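Local coordinates for protein probable 2-dehydropantoate 2-reductase (Bacillus subtilis, PDB 3EGO) that probably catalyses the NADPH-dependent reduction of ketopantoate to pantoic acid, the second step of the route from 3-methyl-2-oxobutanoate to (R)-pantoate in pantothenate biosynthesis, at residues 16-21 and 56-61; 68-73 and 157-162. All coordinates share one frame; numbering follows the deposited sequence. Where two conformers were deposited one is given.

How the interactions relate
Interaction 1 and interaction 2 lie in series along the chain: the contact of 16-21 with 56-61 closes before that of 68-73 with 157-162 opens. Their centres are about 12 Å apart, on the same side of the chain's centre. Both reach one mixed sheet, through strand 52-61 in the first and strand 70-73 in the second, which are consecutive in sequence. Strands 4-8 and 26-30 join them, pairing in parallel in the order 70-73, 4-8, 26-30, 52-61. Leu21 packs on Asn162 where the two meet. Helix 12-22 and the loop 157-162 are thus both fitted to the Rossmann-type part of the reductase, at different strands.

Interaction 1 (16-21 and 56-61); sequences LCAYYL and ADCSAD
Tyr19 and Ala18, neighbours on helix 12-22, meet Ala56 and Cys58 of strand 52-61, the cysteine lying in that strand's irregular break; each helix residue finds one partner. The register agrees, with CA atoms 6.0 Å apart for Tyr19 and Ala56 and 7.4 Å apart for Ala18 and Cys58. Tyr19 can be followed outward. Its CB makes no contact with 56-61, but chi1 of 175° sets CG opposite the backbone N and carries the ring out to the strand. There one ring side does the touching: CD1 of Tyr19 lies 3.4 Å from CB of Ala56, and the next ring atom, Tyr19 CE1, is 3.6 Å from the same methyl, which approaches obliquely. Beyond them CZ draws away, and at the tip Tyr19 OH is 5.4 Å from Ala56 CB, so the hydroxyl takes no part in this contact. On the other side of the ring, CD2 of Tyr19 sits over the centre of the Tyr20 ring, 3.7 Å above its plane.

The second pair is tentative, because Cys58 has two conformers. In the one described, SG of Cys58 lies 4.1 Å from CB of Ala18, which points at the strand. Ile45 and Val29 touch both residues, and Ile40 of helix 34-43 also packs on the cysteine. The helix begins in the GxGxxG turn of a Rossmann-type fold, whose Gly14, by similarity a NADP(+)-binding residue, lies about 6 Å from the side chain of Ala18.

All four touching residues are buried, and no hydrogen bond crosses between the segments. Ring carbons against a methyl, with the sulfur as a tentative addition, imply apolar contact without a directional bond between the two segments.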
loop_
_atom_site.group_PDB
_atom_site.type_symbol
_atom_site.label_atom_id
_atom_site.label_comp_id
_atom_site.label_asym_id
_atom_site.label_seq_id
_atom_site.Cartn_x
_atom_site.Cartn_y
_atom_site.Cartn_z
ATOM N N LEU A 16 2.297 -0.039 32.661
ATOM C CA LEU A 16 0.966 0.266 33.224
ATOM C C LEU A 16 0.560 -0.834 34.211
ATOM O O LEU A 16 0.151 -0.548 35.352
ATOM C CB LEU A 16 -0.065 0.312 32.074
ATOM C CG LEU A 16 -1.505 0.666 32.504
ATOM C CD1 LEU A 16 -1.646 2.111 32.707
ATOM C CD2 LEU A 16 -2.434 0.182 31.418
ATOM N N CYS A 17 0.710 -2.106 33.800
ATOM C CA CYS A 17 0.350 -3.202 34.695
ATOM C C CYS A 17 1.269 -3.219 35.920
ATOM O O CYS A 17 0.842 -3.487 37.029
ATOM C CB CYS A 17 0.501 -4.555 33.969
ATOM S SG CYS A 17 -0.740 -4.827 32.677
ATOM N N ALA A 18 2.557 -2.955 35.706
ATOM C CA ALA A 18 3.505 -3.000 36.830
ATOM C C ALA A 18 3.132 -1.933 37.852
ATOM O O ALA A 18 3.112 -2.216 39.028
ATOM C CB ALA A 18 4.933 -2.775 36.305
ATOM N N TYR A 19 2.809 -0.714 37.411
ATOM C CA TYR A 19 2.431 0.307 38.359
ATOM C C TYR A 19 1.221 -0.126 39.228
ATOM O O TYR A 19 1.220 -0.103 40.486
ATOM C CB TYR A 19 2.132 1.659 37.666
ATOM C CG TYR A 19 1.629 2.613 38.743
ATOM C CD1 TYR A 19 2.529 3.235 39.614
ATOM C CD2 TYR A 19 0.262 2.798 38.961
ATOM C CE1 TYR A 19 2.072 4.048 40.634
ATOM C CE2 TYR A 19 -0.193 3.583 39.956
ATOM C CZ TYR A 19 0.723 4.193 40.811
ATOM O OH TYR A 19 0.250 4.988 41.825
ATOM N N TYR A 20 0.172 -0.562 38.564
ATOM C CA TYR A 20 -1.034 -0.766 39.292
ATOM C C TYR A 20 -0.995 -2.030 40.118
ATOM O O TYR A 20 -1.567 -2.050 41.217
ATOM C CB TYR A 20 -2.242 -0.723 38.339
ATOM C CG TYR A 20 -2.681 0.662 37.953
ATOM C CD1 TYR A 20 -2.489 1.142 36.661
ATOM C CD2 TYR A 20 -3.338 1.478 38.874
ATOM C CE1 TYR A 20 -2.925 2.401 36.288
ATOM C CE2 TYR A 20 -3.777 2.731 38.517
ATOM C CZ TYR A 20 -3.563 3.190 37.206
ATOM O OH TYR A 20 -4.010 4.453 36.826
ATOM N N LEU A 21 -0.333 -3.085 39.626
ATOM C CA LEU A 21 -0.268 -4.345 40.404
ATOM C C LEU A 21 0.710 -4.204 41.592
ATOM O O LEU A 21 0.510 -4.804 42.643
ATOM C CB LEU A 21 0.134 -5.537 39.524
ATOM C CG LEU A 21 -0.942 -5.882 38.455
ATOM C CD1 LEU A 21 -0.423 -6.894 37.390
ATOM C CD2 LEU A 21 -2.223 -6.384 39.177
ATOM N N ALA A 56 5.944 4.390 41.765
ATOM C CA ALA A 56 5.920 3.084 42.410
ATOM C C ALA A 56 7.282 2.443 42.326
ATOM O O ALA A 56 7.906 2.396 41.280
ATOM C CB ALA A 56 4.881 2.131 41.739
ATOM N N ASP A 57 7.721 1.855 43.427
ATOM C CA ASP A 57 8.949 1.121 43.350
ATOM C C ASP A 57 8.672 -0.352 42.896
ATOM O O ASP A 57 7.642 -0.946 43.215
ATOM C CB ASP A 57 9.757 1.434 44.625
ATOM C CG ASP A 57 9.853 2.995 44.881
ATOM O OD1 ASP A 57 10.290 3.775 43.976
ATOM O OD2 ASP A 57 9.459 3.462 45.976
ATOM N N CYS A 58 9.526 -0.858 42.011
ATOM C CA CYS A 58 9.314 -2.104 41.281
ATOM C C CYS A 58 10.683 -2.764 41.118
ATOM O O CYS A 58 11.658 -2.052 40.944
ATOM C CB CYS A 58 8.758 -1.716 39.891
ATOM S SG CYS A 58 8.182 -3.005 38.836
ATOM N N SER A 59 10.753 -4.094 41.107
ATOM C CA SER A 59 12.010 -4.757 40.726
ATOM C C SER A 59 12.030 -4.946 39.216
ATOM O O SER A 59 10.999 -4.786 38.546
ATOM C CB SER A 59 12.191 -6.105 41.441
ATOM O OG SER A 59 12.012 -5.934 42.832
ATOM N N ALA A 60 13.201 -5.266 38.671
ATOM C CA ALA A 60 13.341 -5.497 37.249
ATOM C C ALA A 60 14.459 -6.510 36.963
ATOM O O ALA A 60 15.342 -6.733 37.795
ATOM C CB ALA A 60 13.577 -4.190 36.522
ATOM N N ASP A 61 14.419 -7.125 35.801
ATOM C CA ASP A 61 15.386 -8.147 35.463
ATOM C C ASP A 61 15.326 -8.328 33.965
ATOM O O ASP A 61 14.411 -7.819 33.323
ATOM C CB ASP A 61 15.017 -9.459 36.149
ATOM C CG ASP A 61 16.231 -10.276 36.549
ATOM O OD1 ASP A 61 16.286 -10.665 37.744
ATOM O OD2 ASP A 61 17.109 -10.523 35.675
#

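Interaction 2 (68-73 and 157-162); sequences FDLLVV and ILFQHN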
loop_
_atom_site.group_PDB
_atom_site.type_symbol
_atom_site.label_atom_id
_atom_site.label_comp_id
_atom_site.label_asym_id
_atom_site.label_seq_id
_atom_site.Cartn_x
_atom_site.Cartn_y
_atom_site.Cartn_z
ATOM N N PHE A 68 7.394 -16.929 40.045
ATOM C CA PHE A 68 6.330 -15.940 40.265
ATOM C C PHE A 68 4.995 -16.619 40.482
ATOM O O PHE A 68 4.746 -17.674 39.926
ATOM C CB PHE A 68 6.251 -14.974 39.088
ATOM C CG PHE A 68 7.462 -14.121 38.954
ATOM C CD1 PHE A 68 7.628 -13.008 39.768
ATOM C CD2 PHE A 68 8.455 -14.446 38.045
ATOM C CE1 PHE A 68 8.755 -12.190 39.661
ATOM C CE2 PHE A 68 9.593 -13.642 37.932
ATOM C CZ PHE A 68 9.748 -12.521 38.724
ATOM N N ASP A 69 4.147 -16.010 41.304
ATOM C CA ASP A 69 2.757 -16.430 41.433
ATOM C C ASP A 69 1.946 -16.176 40.163
ATOM O O ASP A 69 1.011 -16.922 39.852
ATOM C CB ASP A 69 2.122 -15.755 42.641
ATOM C CG ASP A 69 2.781 -16.211 43.942
ATOM O OD1 ASP A 69 2.937 -17.443 44.099
ATOM O OD2 ASP A 69 3.175 -15.359 44.760
ATOM N N LEU A 70 2.329 -15.148 39.417
ATOM C CA LEU A 70 1.709 -14.919 38.122
ATOM C C LEU A 70 2.731 -14.265 37.192
ATOM O O LEU A 70 3.558 -13.451 37.630
ATOM C CB LEU A 70 0.480 -14.015 38.299
ATOM C CG LEU A 70 -0.263 -13.437 37.085
ATOM C CD1 LEU A 70 -0.964 -14.456 36.195
ATOM C CD2 LEU A 70 -1.287 -12.392 37.572
ATOM N N LEU A 71 2.691 -14.655 35.930
ATOM C CA LEU A 71 3.407 -13.941 34.886
ATOM C C LEU A 71 2.421 -13.329 33.916
ATOM O O LEU A 71 1.482 -13.983 33.469
ATOM C CB LEU A 71 4.332 -14.873 34.115
ATOM C CG LEU A 71 5.494 -15.367 34.976
ATOM C CD1 LEU A 71 6.275 -16.461 34.214
ATOM C CD2 LEU A 71 6.371 -14.210 35.343
ATOM N N VAL A 72 2.657 -12.068 33.577
ATOM C CA VAL A 72 1.769 -11.356 32.693
ATOM C C VAL A 72 2.605 -11.012 31.497
ATOM O O VAL A 72 3.601 -10.310 31.639
ATOM C CB VAL A 72 1.221 -10.071 33.319
ATOM C CG1 VAL A 72 0.346 -9.332 32.262
ATOM C CG2 VAL A 72 0.424 -10.338 34.624
ATOM N N VAL A 73 2.229 -11.530 30.337
ATOM C CA VAL A 73 3.044 -11.418 29.122
ATOM C C VAL A 73 2.482 -10.342 28.210
ATOM O O VAL A 73 1.349 -10.433 27.746
ATOM C CB VAL A 73 3.142 -12.774 28.362
ATOM C CG1 VAL A 73 3.867 -12.583 26.965
ATOM C CG2 VAL A 73 3.874 -13.812 29.223
ATOM N N ILE A 157 -7.394 -14.430 44.368
ATOM C CA ILE A 157 -6.716 -13.668 45.400
ATOM C C ILE A 157 -5.896 -12.614 44.703
ATOM O O ILE A 157 -5.936 -11.441 45.091
ATOM C CB ILE A 157 -5.877 -14.562 46.361
ATOM C CG1 ILE A 157 -6.799 -15.463 47.183
ATOM C CG2 ILE A 157 -5.067 -13.718 47.321
ATOM C CD1 ILE A 157 -6.046 -16.558 47.958
ATOM N N LEU A 158 -5.216 -13.007 43.623
ATOM C CA LEU A 158 -4.369 -12.061 42.896
ATOM C C LEU A 158 -5.172 -10.823 42.512
ATOM O O LEU A 158 -4.726 -9.718 42.753
ATOM C CB LEU A 158 -3.715 -12.703 41.666
ATOM C CG LEU A 158 -2.520 -13.623 41.955
ATOM C CD1 LEU A 158 -2.386 -14.678 40.873
ATOM C CD2 LEU A 158 -1.229 -12.782 42.123
ATOM N N PHE A 159 -6.359 -11.016 41.928
ATOM C CA PHE A 159 -7.151 -9.941 41.400
ATOM C C PHE A 159 -8.287 -9.514 42.325
ATOM O O PHE A 159 -9.164 -8.764 41.916
ATOM C CB PHE A 159 -7.733 -10.280 40.020
ATOM C CG PHE A 159 -6.708 -10.454 38.945
ATOM C CD1 PHE A 159 -5.438 -9.878 39.055
ATOM C CD2 PHE A 159 -7.015 -11.213 37.802
ATOM C CE1 PHE A 159 -4.492 -10.045 38.029
ATOM C CE2 PHE A 159 -6.084 -11.378 36.763
ATOM C CZ PHE A 159 -4.813 -10.793 36.888
ATOM N N GLN A 160 -8.247 -9.958 43.576
ATOM C CA GLN A 160 -9.294 -9.623 44.539
ATOM C C GLN A 160 -9.469 -8.117 44.696
ATOM O O GLN A 160 -10.593 -7.619 44.713
ATOM C CB GLN A 160 -8.984 -10.252 45.916
ATOM C CG GLN A 160 -10.113 -10.012 46.933
ATOM C CD GLN A 160 -9.841 -10.586 48.310
ATOM O OE1 GLN A 160 -8.746 -11.098 48.592
ATOM N NE2 GLN A 160 -10.850 -10.508 49.187
ATOM N N HIS A 161 -8.353 -7.395 44.827
ATOM C CA HIS A 161 -8.393 -5.958 45.036
ATOM C C HIS A 161 -7.584 -5.186 44.008
ATOM O O HIS A 161 -6.386 -5.450 43.825
ATOM C CB HIS A 161 -7.882 -5.633 46.440
ATOM C CG HIS A 161 -8.815 -6.087 47.519
ATOM N ND1 HIS A 161 -8.423 -6.917 48.546
ATOM C CD2 HIS A 161 -10.136 -5.843 47.709
ATOM C CE1 HIS A 161 -9.458 -7.155 49.334
ATOM N NE2 HIS A 161 -10.508 -6.517 48.848
ATOM N N ASN A 162 -8.237 -4.248 43.332
ATOM C CA ASN A 162 -7.508 -3.391 42.387
ATOM C C ASN A 162 -7.777 -1.907 42.516
ATOM O O ASN A 162 -8.821 -1.530 43.038
ATOM C CB ASN A 162 -7.747 -3.878 40.970
ATOM C CG ASN A 162 -6.935 -5.093 40.677
ATOM O OD1 ASN A 162 -7.445 -6.187 40.705
ATOM N ND2 ASN A 162 -5.624 -4.903 40.473
#
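A small apolar contact, in which Leu70 receives Leu158 and Phe159, joins the start of strand 70-73 to the loop between strands 142-146 and 168-170. It buries 161 Å² in total, and no hydrogen bond links the segments. Leu70 and Leu158 are the closest backbone pair, their CA atoms 8.2 Å apart, a gap bridged by side chains. CD1 of Leu158 lies 3.9 Å from CB of Leu70 and also comes within 4.2 Å of CD2 on that leucine. The same Leu158 methyl passes 4.2 Å from the backbone O of Asp69.

Phe159 approaches Leu70 at its CD2 methyl: CZ of the ring is 3.9 Å from CD2 of Leu70, with CE1 of Phe159 nearly as near. The methyl meets the ring obliquely, and the two side chains cross at about a right angle. On Leu70, chi1 of 171° sets CG opposite the backbone N, and chi2 of 66° then places CD2 within range of both loop residues.

Strand 70-73 belongs to the parallel portion of the Rossmann-type sheet, between 4-8 and 94-97, and its backbone pairs with both. The loop side is shaped by a type I beta turn from Ile157 to Gln160, closed by a hydrogen bond from Gln160 N to Ile157 O of 3.1 Å, with Leu158 and Phe159 at its two central positions. The turn has further holds: Leu158 O accepts a hydrogen bond from His25 NE2, and the Phe159 ring meets that of Trp144 edge-to-face. Asp69, just before the strand, has OD2 accepting a hydrogen bond from Lys4 N of strand 4-8.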